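Local atomic coordinates of chloramphenicol acetyltransferase (Aliivibrio fischeri, PDB entry 6PXA), a protein that probably transfers an acetyl group from acetyl-CoA to chloramphenicol, as a hexapeptide-repeat acetyltransferase, and can bind taurocholic acid. Residues 131-137 with 148-154. Numbering follows the deposited sequence.
Sequences GSEAMIM and IGARAVI
Two successive coils of a left-handed parallel beta-helix, the fold of hexapeptide-repeat acyltransferases, stack here in register: residues 131-137 and 148-154 each round one corner and enter the same face of the prism. Both corners are type II beta turns, Gly131 to Ala134 and Gly149 to Ala152, whose third residues, Glu133 (phi/psi 65/18) and Arg151 (69/5), adopt left-handed backbone conformation. The second turn is closed by Ala152 N to Gly149 O at 3.1 Å, the first only weakly, by Ala134 N to Gly131 O at 3.3 Å. Hydrogen bonds between coils follow the whole path: Gly131 N to Ile148 O (2.8 Å), Arg151 N to Ser132 O (2.9 Å), then the parallel strand pattern of Met135 N to Ala152 O (2.8 Å), Ile154 N to Met135 O (2.9 Å) and Met137 N to Ile154 O (3.0 Å). Met135 pairs with Val153 and Ile136 with Ile154, at CA-CA distances of 4.9 and 5.0 Å. Spacing is tight at Gly131, where an ideal CB would lie 2.7 Å from Ala150 N. Inside the prism, Ile136 and Ile154, both mm rotamers, stack with CD1 of Ile136 3.7 Å from CG1 of Ile154, and Ala134 CB lies 3.7 Å from Ile148 CG2. Met135 and Val153 lie on the opposite face, packing against Glu133 and Arg151, respectively, of the third subunit. At the corner, Glu133 OE1 hydrogen-bonds His38 of the same chain and salt-bridges Arg48 of the second subunit, while OE2 of Glu133 meets the guanidinium edge of Arg151 in a salt bridge, 2.5 Å from NE and 2.7 Å from NH2.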
loop_
_atom_site.group_PDB
_atom_site.type_symbol
_atom_site.label_atom_id
_atom_site.label_comp_id
_atom_site.label_asym_id
_atom_site.label_seq_id
_atom_site.Cartn_x
_atom_site.Cartn_y
_atom_site.Cartn_z
ATOM N N GLY B 131 11.914 3.549 3.723
ATOM C CA GLY B 131 11.639 3.221 2.341
ATOM C C GLY B 131 10.268 3.674 1.876
ATOM O O GLY B 131 9.400 4.126 2.646
ATOM N N SER B 132 10.061 3.491 0.568
ATOM C CA SER B 132 8.906 4.064 -0.105
ATOM C C SER B 132 7.631 3.403 0.394
ATOM O O SER B 132 7.571 2.183 0.554
ATOM C CB SER B 132 9.025 3.899 -1.617
ATOM O OG SER B 132 7.965 4.594 -2.276
ATOM N N GLU B 133 6.633 4.227 0.702
ATOM C CA GLU B 133 5.285 3.760 1.030
ATOM C C GLU B 133 5.245 2.952 2.320
ATOM O O GLU B 133 4.248 2.256 2.610
ATOM C CB GLU B 133 4.697 2.959 -0.163
ATOM C CG GLU B 133 4.394 3.869 -1.342
ATOM C CD GLU B 133 3.665 3.180 -2.494
ATOM O OE1 GLU B 133 3.756 3.722 -3.594
ATOM O OE2 GLU B 133 3.002 2.141 -2.296
ATOM N N ALA B 134 6.273 3.075 3.154
ATOM C CA ALA B 134 6.162 2.538 4.492
ATOM C C ALA B 134 5.137 3.373 5.248
ATOM O O ALA B 134 4.903 4.545 4.928
ATOM C CB ALA B 134 7.517 2.555 5.216
ATOM N N MET B 135 4.454 2.737 6.186
ATOM C CA MET B 135 3.484 3.424 7.025
ATOM C C MET B 135 3.871 3.268 8.484
ATOM O O MET B 135 3.949 2.139 8.989
ATOM C CB MET B 135 2.072 2.901 6.798
ATOM C CG MET B 135 1.032 3.942 7.169
ATOM S SD MET B 135 -0.654 3.303 7.284
ATOM C CE MET B 135 -1.279 3.860 5.692
ATOM N N ILE B 136 4.056 4.401 9.155
ATOM C CA ILE B 136 4.495 4.493 10.550
ATOM C C ILE B 136 3.275 4.836 11.411
ATOM O O ILE B 136 2.707 5.929 11.292
ATOM C CB ILE B 136 5.583 5.561 10.715
ATOM C CG1 ILE B 136 6.709 5.359 9.706
ATOM C CG2 ILE B 136 6.157 5.518 12.108
ATOM C CD1 ILE B 136 7.394 4.038 9.877
ATOM N N MET B 137 2.860 3.910 12.267
ATOM C CA MET B 137 1.623 4.077 13.027
ATOM C C MET B 137 1.865 4.928 14.277
ATOM O O MET B 137 3.014 5.184 14.649
ATOM C CB MET B 137 1.055 2.704 13.376
ATOM C CG MET B 137 0.704 1.816 12.159
ATOM S SD MET B 137 -0.598 2.448 11.128
ATOM C CE MET B 137 0.252 3.559 10.195
ATOM N N ILE B 148 13.781 1.070 7.546
ATOM C CA ILE B 148 12.409 0.626 7.396
ATOM C C ILE B 148 12.220 0.262 5.921
ATOM O O ILE B 148 12.451 1.089 5.026
ATOM C CB ILE B 148 11.398 1.698 7.835
ATOM C CG1 ILE B 148 11.630 2.145 9.282
ATOM C CG2 ILE B 148 9.951 1.179 7.661
ATOM C CD1 ILE B 148 11.756 0.983 10.291
ATOM N N GLY B 149 11.821 -0.973 5.666
ATOM C CA GLY B 149 11.669 -1.418 4.286
ATOM C C GLY B 149 10.525 -0.722 3.578
ATOM O O GLY B 149 9.571 -0.236 4.200
ATOM N N ALA B 150 10.622 -0.686 2.242
ATOM C CA ALA B 150 9.504 -0.226 1.434
ATOM C C ALA B 150 8.258 -1.008 1.834
ATOM O O ALA B 150 8.329 -2.216 2.085
ATOM C CB ALA B 150 9.809 -0.417 -0.060
ATOM N N ARG B 151 7.139 -0.294 1.993
ATOM C CA ARG B 151 5.817 -0.865 2.280
ATOM C C ARG B 151 5.702 -1.465 3.679
ATOM O O ARG B 151 4.655 -2.035 4.011
ATOM C CB ARG B 151 5.414 -1.943 1.241
ATOM C CG ARG B 151 4.881 -1.422 -0.104
ATOM C CD ARG B 151 3.512 -0.736 0.029
ATOM N NE ARG B 151 3.096 -0.155 -1.247
ATOM C CZ ARG B 151 2.622 -0.864 -2.282
ATOM N NH1 ARG B 151 2.464 -2.180 -2.190
ATOM N NH2 ARG B 151 2.266 -0.256 -3.410
ATOM N N ALA B 152 6.722 -1.338 4.523
ATOM C CA ALA B 152 6.610 -1.829 5.885
ATOM C C ALA B 152 5.490 -1.107 6.637
ATOM O O ALA B 152 5.155 0.046 6.355
ATOM C CB ALA B 152 7.930 -1.646 6.633
ATOM N N VAL B 153 4.873 -1.820 7.562
ATOM C CA VAL B 153 3.823 -1.268 8.411
ATOM C C VAL B 153 4.323 -1.386 9.851
ATOM O O VAL B 153 4.353 -2.481 10.438
ATOM C CB VAL B 153 2.483 -1.975 8.204
ATOM C CG1 VAL B 153 1.392 -1.344 9.134
ATOM C CG2 VAL B 153 2.069 -1.900 6.728
ATOM N N ILE B 154 4.772 -0.272 10.401
ATOM C CA ILE B 154 5.530 -0.244 11.650
ATOM C C ILE B 154 4.564 0.121 12.770
ATOM O O ILE B 154 4.035 1.241 12.805
ATOM C CB ILE B 154 6.694 0.746 11.563
ATOM C CG1 ILE B 154 7.580 0.348 10.385
ATOM C CG2 ILE B 154 7.498 0.741 12.849
ATOM C CD1 ILE B 154 8.237 -1.043 10.567
#